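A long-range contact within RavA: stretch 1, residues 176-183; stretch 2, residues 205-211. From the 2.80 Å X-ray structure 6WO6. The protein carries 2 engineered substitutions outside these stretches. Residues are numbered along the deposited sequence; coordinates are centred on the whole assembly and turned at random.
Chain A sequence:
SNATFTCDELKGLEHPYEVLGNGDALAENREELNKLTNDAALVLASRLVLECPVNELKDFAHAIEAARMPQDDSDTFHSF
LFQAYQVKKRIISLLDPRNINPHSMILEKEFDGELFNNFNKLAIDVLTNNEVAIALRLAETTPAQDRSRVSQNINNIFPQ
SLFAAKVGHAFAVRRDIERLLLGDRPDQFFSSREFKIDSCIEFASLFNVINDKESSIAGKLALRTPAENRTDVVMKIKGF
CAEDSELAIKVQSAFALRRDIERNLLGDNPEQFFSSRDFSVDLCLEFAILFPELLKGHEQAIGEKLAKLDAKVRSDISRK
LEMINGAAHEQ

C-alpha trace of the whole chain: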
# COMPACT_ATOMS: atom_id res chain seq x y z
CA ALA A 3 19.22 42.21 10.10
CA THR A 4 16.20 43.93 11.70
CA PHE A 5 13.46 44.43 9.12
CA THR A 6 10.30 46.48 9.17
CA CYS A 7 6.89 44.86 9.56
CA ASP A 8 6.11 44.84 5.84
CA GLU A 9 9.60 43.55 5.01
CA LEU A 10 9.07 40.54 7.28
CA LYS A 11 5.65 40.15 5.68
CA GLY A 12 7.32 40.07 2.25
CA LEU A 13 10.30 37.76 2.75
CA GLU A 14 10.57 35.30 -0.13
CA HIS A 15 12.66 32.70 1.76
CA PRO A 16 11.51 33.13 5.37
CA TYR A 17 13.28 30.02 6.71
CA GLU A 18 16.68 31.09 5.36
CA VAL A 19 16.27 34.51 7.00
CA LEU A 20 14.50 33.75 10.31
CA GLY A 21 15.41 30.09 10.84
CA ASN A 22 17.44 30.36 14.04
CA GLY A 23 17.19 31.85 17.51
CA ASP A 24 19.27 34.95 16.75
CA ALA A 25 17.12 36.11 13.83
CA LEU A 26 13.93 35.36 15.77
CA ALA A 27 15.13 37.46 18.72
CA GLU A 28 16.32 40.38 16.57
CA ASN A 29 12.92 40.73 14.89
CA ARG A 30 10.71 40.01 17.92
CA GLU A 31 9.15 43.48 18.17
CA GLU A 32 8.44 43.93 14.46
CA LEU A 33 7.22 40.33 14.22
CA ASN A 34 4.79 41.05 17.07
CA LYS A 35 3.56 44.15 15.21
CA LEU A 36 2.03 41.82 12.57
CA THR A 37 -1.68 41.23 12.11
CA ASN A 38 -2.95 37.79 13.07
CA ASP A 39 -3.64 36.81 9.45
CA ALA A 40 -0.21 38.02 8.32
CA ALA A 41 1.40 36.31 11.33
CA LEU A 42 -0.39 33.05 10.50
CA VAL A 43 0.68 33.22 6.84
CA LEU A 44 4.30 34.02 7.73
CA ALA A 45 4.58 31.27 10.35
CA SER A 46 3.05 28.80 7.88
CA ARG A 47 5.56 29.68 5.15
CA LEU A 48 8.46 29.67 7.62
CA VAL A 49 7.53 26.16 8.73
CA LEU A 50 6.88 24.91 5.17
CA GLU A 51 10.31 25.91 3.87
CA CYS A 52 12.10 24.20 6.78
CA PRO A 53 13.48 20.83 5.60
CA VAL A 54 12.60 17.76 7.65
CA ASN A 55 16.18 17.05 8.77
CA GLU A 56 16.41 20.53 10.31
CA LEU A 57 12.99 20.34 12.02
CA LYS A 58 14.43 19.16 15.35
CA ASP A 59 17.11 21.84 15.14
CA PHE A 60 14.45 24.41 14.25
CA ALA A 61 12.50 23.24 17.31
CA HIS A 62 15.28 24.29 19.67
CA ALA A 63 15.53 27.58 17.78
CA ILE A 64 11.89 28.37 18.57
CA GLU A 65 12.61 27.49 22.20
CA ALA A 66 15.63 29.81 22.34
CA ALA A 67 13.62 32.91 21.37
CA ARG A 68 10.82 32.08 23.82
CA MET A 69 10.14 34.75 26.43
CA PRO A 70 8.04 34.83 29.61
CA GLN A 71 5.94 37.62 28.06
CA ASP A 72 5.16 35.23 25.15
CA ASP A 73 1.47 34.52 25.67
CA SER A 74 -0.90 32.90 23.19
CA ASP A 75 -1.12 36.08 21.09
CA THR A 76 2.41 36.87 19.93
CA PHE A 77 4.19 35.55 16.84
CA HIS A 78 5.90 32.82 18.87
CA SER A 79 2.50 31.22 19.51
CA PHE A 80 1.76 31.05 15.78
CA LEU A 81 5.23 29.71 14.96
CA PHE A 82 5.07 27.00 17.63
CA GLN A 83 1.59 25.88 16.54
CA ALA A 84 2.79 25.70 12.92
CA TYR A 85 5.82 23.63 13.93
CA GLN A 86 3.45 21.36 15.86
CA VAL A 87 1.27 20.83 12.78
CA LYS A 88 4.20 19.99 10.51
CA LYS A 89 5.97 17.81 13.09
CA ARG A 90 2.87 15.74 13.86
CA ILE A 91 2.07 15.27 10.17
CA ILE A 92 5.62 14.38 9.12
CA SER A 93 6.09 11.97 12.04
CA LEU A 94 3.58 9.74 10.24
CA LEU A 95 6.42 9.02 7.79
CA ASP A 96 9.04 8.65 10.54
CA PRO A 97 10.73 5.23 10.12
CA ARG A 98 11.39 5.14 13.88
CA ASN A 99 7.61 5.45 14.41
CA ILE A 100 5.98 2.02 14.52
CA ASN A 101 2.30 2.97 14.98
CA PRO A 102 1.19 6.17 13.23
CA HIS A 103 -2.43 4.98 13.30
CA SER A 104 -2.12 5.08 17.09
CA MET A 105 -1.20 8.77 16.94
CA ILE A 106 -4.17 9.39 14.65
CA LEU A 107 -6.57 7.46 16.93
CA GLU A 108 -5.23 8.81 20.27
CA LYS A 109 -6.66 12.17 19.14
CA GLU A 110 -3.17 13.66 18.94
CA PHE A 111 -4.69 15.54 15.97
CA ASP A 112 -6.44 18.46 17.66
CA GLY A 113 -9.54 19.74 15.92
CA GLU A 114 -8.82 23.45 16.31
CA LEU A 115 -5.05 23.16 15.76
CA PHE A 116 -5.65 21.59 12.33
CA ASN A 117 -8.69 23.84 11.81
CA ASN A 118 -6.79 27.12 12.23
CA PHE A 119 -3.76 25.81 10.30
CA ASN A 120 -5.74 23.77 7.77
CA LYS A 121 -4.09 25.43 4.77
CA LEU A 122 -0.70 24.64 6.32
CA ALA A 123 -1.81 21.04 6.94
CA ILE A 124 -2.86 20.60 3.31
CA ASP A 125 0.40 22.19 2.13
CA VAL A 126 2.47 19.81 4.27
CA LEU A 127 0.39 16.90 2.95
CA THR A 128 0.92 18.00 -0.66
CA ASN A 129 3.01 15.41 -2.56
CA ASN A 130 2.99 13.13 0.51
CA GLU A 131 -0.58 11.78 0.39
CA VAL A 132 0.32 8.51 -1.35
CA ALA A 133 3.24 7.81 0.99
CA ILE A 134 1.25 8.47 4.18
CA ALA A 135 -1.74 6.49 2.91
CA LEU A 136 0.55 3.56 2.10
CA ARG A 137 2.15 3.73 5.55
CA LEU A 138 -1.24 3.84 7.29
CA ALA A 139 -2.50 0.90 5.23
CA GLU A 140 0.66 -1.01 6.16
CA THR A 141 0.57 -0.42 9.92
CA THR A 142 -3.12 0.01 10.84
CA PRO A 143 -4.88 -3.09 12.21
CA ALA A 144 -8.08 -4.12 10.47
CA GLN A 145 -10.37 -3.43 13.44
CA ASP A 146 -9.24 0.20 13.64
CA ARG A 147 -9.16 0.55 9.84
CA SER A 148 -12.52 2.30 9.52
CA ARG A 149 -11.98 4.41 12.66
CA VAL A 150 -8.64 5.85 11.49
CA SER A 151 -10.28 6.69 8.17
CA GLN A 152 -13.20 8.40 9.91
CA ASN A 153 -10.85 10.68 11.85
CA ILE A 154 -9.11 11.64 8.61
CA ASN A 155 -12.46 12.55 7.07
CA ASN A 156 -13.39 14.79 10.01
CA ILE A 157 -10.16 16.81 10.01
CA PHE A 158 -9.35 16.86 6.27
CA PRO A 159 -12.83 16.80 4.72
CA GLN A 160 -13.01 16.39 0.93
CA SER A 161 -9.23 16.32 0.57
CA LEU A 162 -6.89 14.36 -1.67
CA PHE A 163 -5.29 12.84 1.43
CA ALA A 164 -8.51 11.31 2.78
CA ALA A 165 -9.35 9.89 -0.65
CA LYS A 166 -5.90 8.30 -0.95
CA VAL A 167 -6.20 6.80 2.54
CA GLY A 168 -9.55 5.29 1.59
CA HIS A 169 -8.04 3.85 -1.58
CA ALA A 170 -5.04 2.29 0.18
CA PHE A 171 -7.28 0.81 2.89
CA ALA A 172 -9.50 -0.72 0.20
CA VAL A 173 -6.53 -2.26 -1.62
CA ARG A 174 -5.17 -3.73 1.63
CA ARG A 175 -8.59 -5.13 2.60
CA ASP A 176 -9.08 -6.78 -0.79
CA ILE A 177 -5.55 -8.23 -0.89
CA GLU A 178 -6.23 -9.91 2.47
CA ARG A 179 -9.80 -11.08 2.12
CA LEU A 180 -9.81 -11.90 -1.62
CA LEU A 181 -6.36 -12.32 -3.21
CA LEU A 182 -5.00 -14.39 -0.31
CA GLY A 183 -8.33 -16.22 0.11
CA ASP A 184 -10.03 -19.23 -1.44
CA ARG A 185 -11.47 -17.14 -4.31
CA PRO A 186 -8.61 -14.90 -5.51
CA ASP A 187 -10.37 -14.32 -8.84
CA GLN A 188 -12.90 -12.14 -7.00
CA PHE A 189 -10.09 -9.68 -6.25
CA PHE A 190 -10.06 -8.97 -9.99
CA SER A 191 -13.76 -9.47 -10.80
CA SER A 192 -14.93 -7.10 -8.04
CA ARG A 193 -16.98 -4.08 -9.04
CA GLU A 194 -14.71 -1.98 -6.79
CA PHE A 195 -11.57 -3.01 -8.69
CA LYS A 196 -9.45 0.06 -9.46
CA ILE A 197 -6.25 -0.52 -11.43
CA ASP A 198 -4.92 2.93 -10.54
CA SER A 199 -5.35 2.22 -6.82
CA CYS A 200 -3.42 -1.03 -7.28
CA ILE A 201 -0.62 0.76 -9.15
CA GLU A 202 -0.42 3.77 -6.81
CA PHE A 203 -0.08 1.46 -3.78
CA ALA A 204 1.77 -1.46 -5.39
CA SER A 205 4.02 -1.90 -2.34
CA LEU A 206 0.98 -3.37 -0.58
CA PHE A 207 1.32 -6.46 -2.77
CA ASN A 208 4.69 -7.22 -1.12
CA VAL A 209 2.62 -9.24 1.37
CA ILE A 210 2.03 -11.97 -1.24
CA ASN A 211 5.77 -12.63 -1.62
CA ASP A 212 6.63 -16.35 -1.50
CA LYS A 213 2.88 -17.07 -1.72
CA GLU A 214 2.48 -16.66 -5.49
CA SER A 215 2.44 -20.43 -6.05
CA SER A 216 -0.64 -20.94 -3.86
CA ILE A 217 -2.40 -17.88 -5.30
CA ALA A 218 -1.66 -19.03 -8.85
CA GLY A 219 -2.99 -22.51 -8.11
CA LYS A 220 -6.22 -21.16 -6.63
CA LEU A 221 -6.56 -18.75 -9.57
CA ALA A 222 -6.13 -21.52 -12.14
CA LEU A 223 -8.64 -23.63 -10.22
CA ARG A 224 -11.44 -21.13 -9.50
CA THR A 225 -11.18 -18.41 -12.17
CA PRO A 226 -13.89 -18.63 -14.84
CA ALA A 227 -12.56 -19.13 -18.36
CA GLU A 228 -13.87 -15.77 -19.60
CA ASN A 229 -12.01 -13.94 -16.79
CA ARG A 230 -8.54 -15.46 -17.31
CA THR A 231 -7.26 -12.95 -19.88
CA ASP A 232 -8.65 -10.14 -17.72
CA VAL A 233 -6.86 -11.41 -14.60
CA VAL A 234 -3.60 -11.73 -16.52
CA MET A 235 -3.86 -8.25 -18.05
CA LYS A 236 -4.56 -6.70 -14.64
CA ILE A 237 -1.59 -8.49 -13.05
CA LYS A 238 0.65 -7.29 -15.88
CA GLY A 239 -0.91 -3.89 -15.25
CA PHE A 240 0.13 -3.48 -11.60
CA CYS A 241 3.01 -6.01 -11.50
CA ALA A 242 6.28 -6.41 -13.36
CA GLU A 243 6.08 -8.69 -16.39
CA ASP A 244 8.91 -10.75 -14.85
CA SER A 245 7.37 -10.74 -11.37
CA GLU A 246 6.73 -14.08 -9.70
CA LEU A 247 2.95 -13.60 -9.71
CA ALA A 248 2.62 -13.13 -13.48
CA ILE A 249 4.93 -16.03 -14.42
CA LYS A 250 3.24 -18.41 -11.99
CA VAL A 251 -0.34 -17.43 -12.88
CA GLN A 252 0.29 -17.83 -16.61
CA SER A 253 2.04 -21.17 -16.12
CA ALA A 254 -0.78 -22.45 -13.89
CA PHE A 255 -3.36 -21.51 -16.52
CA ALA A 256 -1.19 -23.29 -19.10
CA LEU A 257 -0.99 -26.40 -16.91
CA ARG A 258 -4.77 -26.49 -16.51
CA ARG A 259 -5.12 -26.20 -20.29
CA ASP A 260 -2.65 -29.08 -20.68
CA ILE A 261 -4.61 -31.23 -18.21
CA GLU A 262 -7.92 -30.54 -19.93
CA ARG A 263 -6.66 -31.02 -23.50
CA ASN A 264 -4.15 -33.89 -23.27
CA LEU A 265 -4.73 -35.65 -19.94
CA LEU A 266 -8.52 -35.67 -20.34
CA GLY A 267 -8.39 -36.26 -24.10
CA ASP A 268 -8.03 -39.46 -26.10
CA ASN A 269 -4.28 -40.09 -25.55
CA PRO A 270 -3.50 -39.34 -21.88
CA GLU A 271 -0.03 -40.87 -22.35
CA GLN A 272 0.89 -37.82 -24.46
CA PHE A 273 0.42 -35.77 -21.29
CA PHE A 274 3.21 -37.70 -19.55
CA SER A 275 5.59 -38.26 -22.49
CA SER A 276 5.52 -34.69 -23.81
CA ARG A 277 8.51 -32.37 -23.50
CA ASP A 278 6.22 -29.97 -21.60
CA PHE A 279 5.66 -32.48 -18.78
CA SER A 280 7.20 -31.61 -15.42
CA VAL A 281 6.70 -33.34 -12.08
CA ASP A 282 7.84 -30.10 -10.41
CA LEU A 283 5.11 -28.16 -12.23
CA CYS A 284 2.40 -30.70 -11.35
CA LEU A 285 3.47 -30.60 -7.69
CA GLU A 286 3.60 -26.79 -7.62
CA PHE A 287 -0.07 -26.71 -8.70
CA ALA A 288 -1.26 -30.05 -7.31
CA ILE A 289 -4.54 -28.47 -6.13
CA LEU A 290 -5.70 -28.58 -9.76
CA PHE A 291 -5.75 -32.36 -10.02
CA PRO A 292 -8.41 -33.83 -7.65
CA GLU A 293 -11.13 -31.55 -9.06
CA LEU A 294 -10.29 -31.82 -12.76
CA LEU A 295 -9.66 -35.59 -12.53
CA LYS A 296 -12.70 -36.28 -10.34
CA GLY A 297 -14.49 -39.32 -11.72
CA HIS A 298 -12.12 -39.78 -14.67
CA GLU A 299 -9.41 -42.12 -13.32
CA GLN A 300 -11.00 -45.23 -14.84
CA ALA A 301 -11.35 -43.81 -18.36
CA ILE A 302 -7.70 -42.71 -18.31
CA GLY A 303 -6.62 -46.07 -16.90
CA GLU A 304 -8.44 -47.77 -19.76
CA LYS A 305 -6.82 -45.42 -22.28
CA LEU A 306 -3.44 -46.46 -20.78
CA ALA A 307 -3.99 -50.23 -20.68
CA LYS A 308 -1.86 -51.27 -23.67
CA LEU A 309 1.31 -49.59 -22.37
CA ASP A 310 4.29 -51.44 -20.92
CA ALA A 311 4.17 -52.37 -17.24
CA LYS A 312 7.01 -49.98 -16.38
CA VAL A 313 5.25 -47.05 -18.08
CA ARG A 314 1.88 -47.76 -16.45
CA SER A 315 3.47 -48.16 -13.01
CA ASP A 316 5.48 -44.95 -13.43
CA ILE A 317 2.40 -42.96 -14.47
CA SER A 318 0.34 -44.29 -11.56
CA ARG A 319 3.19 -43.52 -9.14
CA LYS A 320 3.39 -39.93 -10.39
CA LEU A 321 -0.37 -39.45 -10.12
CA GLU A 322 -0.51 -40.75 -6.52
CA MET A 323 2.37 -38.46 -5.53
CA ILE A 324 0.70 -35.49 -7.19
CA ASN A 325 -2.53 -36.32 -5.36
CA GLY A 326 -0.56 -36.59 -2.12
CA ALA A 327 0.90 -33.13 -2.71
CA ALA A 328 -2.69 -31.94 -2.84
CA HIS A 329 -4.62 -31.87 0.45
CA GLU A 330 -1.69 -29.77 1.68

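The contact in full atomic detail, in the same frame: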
# COMPACT_ATOMS: atom_id res chain seq x y z
N ASP A 176 -8.79 -5.81 0.26
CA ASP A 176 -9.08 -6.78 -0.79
C ASP A 176 -7.92 -7.74 -1.02
O ASP A 176 -8.14 -8.90 -1.40
CB ASP A 176 -9.44 -6.06 -2.09
CG ASP A 176 -10.87 -5.57 -2.09
OD1 ASP A 176 -11.56 -5.74 -1.06
OD2 ASP A 176 -11.31 -5.01 -3.12
N ILE A 177 -6.70 -7.32 -0.72
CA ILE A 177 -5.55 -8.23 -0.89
C ILE A 177 -5.60 -9.29 0.20
O ILE A 177 -5.08 -10.36 -0.02
CB ILE A 177 -4.23 -7.46 -0.82
CG1 ILE A 177 -4.01 -6.61 -2.06
CG2 ILE A 177 -3.09 -8.42 -0.61
CD1 ILE A 177 -2.65 -6.02 -2.12
N GLU A 178 -6.20 -8.98 1.33
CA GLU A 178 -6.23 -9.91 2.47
C GLU A 178 -7.45 -10.81 2.39
O GLU A 178 -7.32 -12.01 2.63
CB GLU A 178 -6.44 -9.12 3.75
CG GLU A 178 -5.17 -8.66 4.42
CD GLU A 178 -5.43 -7.94 5.73
OE1 GLU A 178 -6.59 -7.57 5.98
OE2 GLU A 178 -4.48 -7.78 6.51
N ARG A 179 -8.61 -10.23 2.11
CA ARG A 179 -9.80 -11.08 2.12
C ARG A 179 -9.98 -11.85 0.81
O ARG A 179 -10.53 -12.96 0.83
CB ARG A 179 -11.04 -10.24 2.40
N LEU A 180 -9.54 -11.30 -0.32
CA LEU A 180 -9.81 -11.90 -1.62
C LEU A 180 -8.58 -12.55 -2.24
O LEU A 180 -8.59 -13.75 -2.51
CB LEU A 180 -10.39 -10.84 -2.56
CG LEU A 180 -11.72 -10.21 -2.12
CD1 LEU A 180 -12.34 -9.41 -3.25
CD2 LEU A 180 -12.67 -11.28 -1.61
N LEU A 181 -7.51 -11.78 -2.49
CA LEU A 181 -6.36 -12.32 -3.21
C LEU A 181 -5.72 -13.48 -2.45
O LEU A 181 -5.36 -14.50 -3.05
CB LEU A 181 -5.34 -11.22 -3.47
CG LEU A 181 -4.19 -11.62 -4.40
CD1 LEU A 181 -4.73 -12.17 -5.71
CD2 LEU A 181 -3.27 -10.43 -4.66
N LEU A 182 -5.58 -13.34 -1.13
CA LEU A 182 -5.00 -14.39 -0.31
C LEU A 182 -6.04 -15.38 0.21
O LEU A 182 -5.72 -16.19 1.09
CB LEU A 182 -4.25 -13.78 0.87
CG LEU A 182 -2.95 -13.04 0.54
CD1 LEU A 182 -2.42 -12.30 1.75
CD2 LEU A 182 -1.91 -14.02 0.01
N GLY A 183 -7.26 -15.35 -0.32
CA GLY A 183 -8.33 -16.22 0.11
C GLY A 183 -8.54 -17.40 -0.82
O GLY A 183 -7.72 -17.70 -1.70
N SER A 205 3.24 -1.32 -3.43
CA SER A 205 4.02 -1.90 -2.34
C SER A 205 3.18 -2.80 -1.45
O SER A 205 3.70 -3.74 -0.84
CB SER A 205 4.67 -0.80 -1.50
OG SER A 205 5.37 0.12 -2.32
N LEU A 206 1.87 -2.54 -1.38
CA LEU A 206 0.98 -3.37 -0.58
C LEU A 206 0.93 -4.81 -1.06
O LEU A 206 0.55 -5.70 -0.28
CB LEU A 206 -0.44 -2.78 -0.58
CG LEU A 206 -0.62 -1.48 0.18
CD1 LEU A 206 -2.09 -1.07 0.19
CD2 LEU A 206 -0.09 -1.62 1.59
N PHE A 207 1.30 -5.08 -2.31
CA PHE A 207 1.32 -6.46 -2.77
C PHE A 207 2.56 -7.22 -2.31
O PHE A 207 2.61 -8.45 -2.48
CB PHE A 207 1.20 -6.50 -4.30
CG PHE A 207 -0.15 -6.03 -4.79
CD1 PHE A 207 -1.19 -6.93 -4.96
CD2 PHE A 207 -0.38 -4.70 -5.06
CE1 PHE A 207 -2.43 -6.51 -5.39
CE2 PHE A 207 -1.62 -4.26 -5.51
CZ PHE A 207 -2.64 -5.17 -5.67
N ASN A 208 3.52 -6.54 -1.68
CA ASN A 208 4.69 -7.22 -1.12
C ASN A 208 4.30 -8.27 -0.09
O ASN A 208 5.13 -9.11 0.26
CB ASN A 208 5.64 -6.20 -0.49
CG ASN A 208 6.34 -5.34 -1.53
OD1 ASN A 208 6.17 -5.53 -2.73
ND2 ASN A 208 7.12 -4.37 -1.06
N VAL A 209 3.06 -8.25 0.40
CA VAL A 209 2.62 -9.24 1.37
C VAL A 209 2.47 -10.61 0.72
O VAL A 209 2.58 -11.64 1.40
CB VAL A 209 1.32 -8.77 2.05
CG1 VAL A 209 0.18 -8.67 1.04
CG2 VAL A 209 0.94 -9.70 3.19
N ILE A 210 2.23 -10.67 -0.59
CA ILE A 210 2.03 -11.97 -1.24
C ILE A 210 3.34 -12.65 -1.61
O ILE A 210 3.31 -13.73 -2.21
CB ILE A 210 1.17 -11.87 -2.52
CG1 ILE A 210 1.95 -11.20 -3.65
CG2 ILE A 210 -0.14 -11.15 -2.24
CD1 ILE A 210 1.17 -11.07 -4.94
N ASN A 211 4.48 -12.05 -1.27
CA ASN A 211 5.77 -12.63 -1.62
C ASN A 211 5.92 -14.03 -1.03
O ASN A 211 5.54 -14.29 0.12
CB ASN A 211 6.91 -11.73 -1.14
CG ASN A 211 7.24 -10.64 -2.14
OD1 ASN A 211 7.01 -9.46 -1.88
ND2 ASN A 211 7.78 -11.02 -3.29

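What joins the two stretches? Mainly apolar side chains do: no hydrogen bond crosses between them, and the 294 Å² buried comes largely from packed hydrocarbon. The end of a helix, with Ile 177 and Leu 181, and Leu 182 just past it, meets a 3-10 segment that offers Leu 206, Phe 207, Val 209 and Ile 210.

Which bump fills the main hollow? It is Ile 177, whose CA-to-CB bond points toward the other stretch and which has more area covered there than any other residue. Its CD1 methyl sits over one face of the Phe 207 ring, 3.4 Å from the ring centroid and 17° off the normal, a CH-pi contact. The same CD1 lies 3.7 Å from the backbone Leu 206 O and 4.2 Å from Leu 206 CB. Beta-branching gives the residue a second prong: Ile 177 CG2 reaches Val 209 CG1 at 3.7 Å and Ile 210 CG2 at 4.3 Å. One side chain thus touches all four apolar residues opposite.

How does Phe 207 take part when its CA-to-CB bond points sideways? Its length compensates, because the ring end comes nearer. While Ile 177 covers a face, Leu 181 lies at the edge, near the ring plane, with Leu 181 CD2 4.1 Å from Phe 207 CE1. The flat ring therefore meets methyl groups on two differently shaped surfaces.

What closes the other end of the contact? Ile 210 does, with its CG2 methyl making the nearest approaches: Ile 210 CG2 is 4.0 Å from Leu 181 CD2 and 4.1 Å from Leu 182 CD2, so it nestles among leucine branches and Ile 177. Leu 182 is the first residue to leave helical geometry, yet its CA-to-CB bond still points toward the segment; Leu 182 CD1 just reaches Val 209 CG2 at 4.5 Å. Branched apolar side chains suit this end: Ile 210 is buried against the leucines, while the smaller Val 209, although exposed, still offers its methyls to Ile 177 and Leu 182.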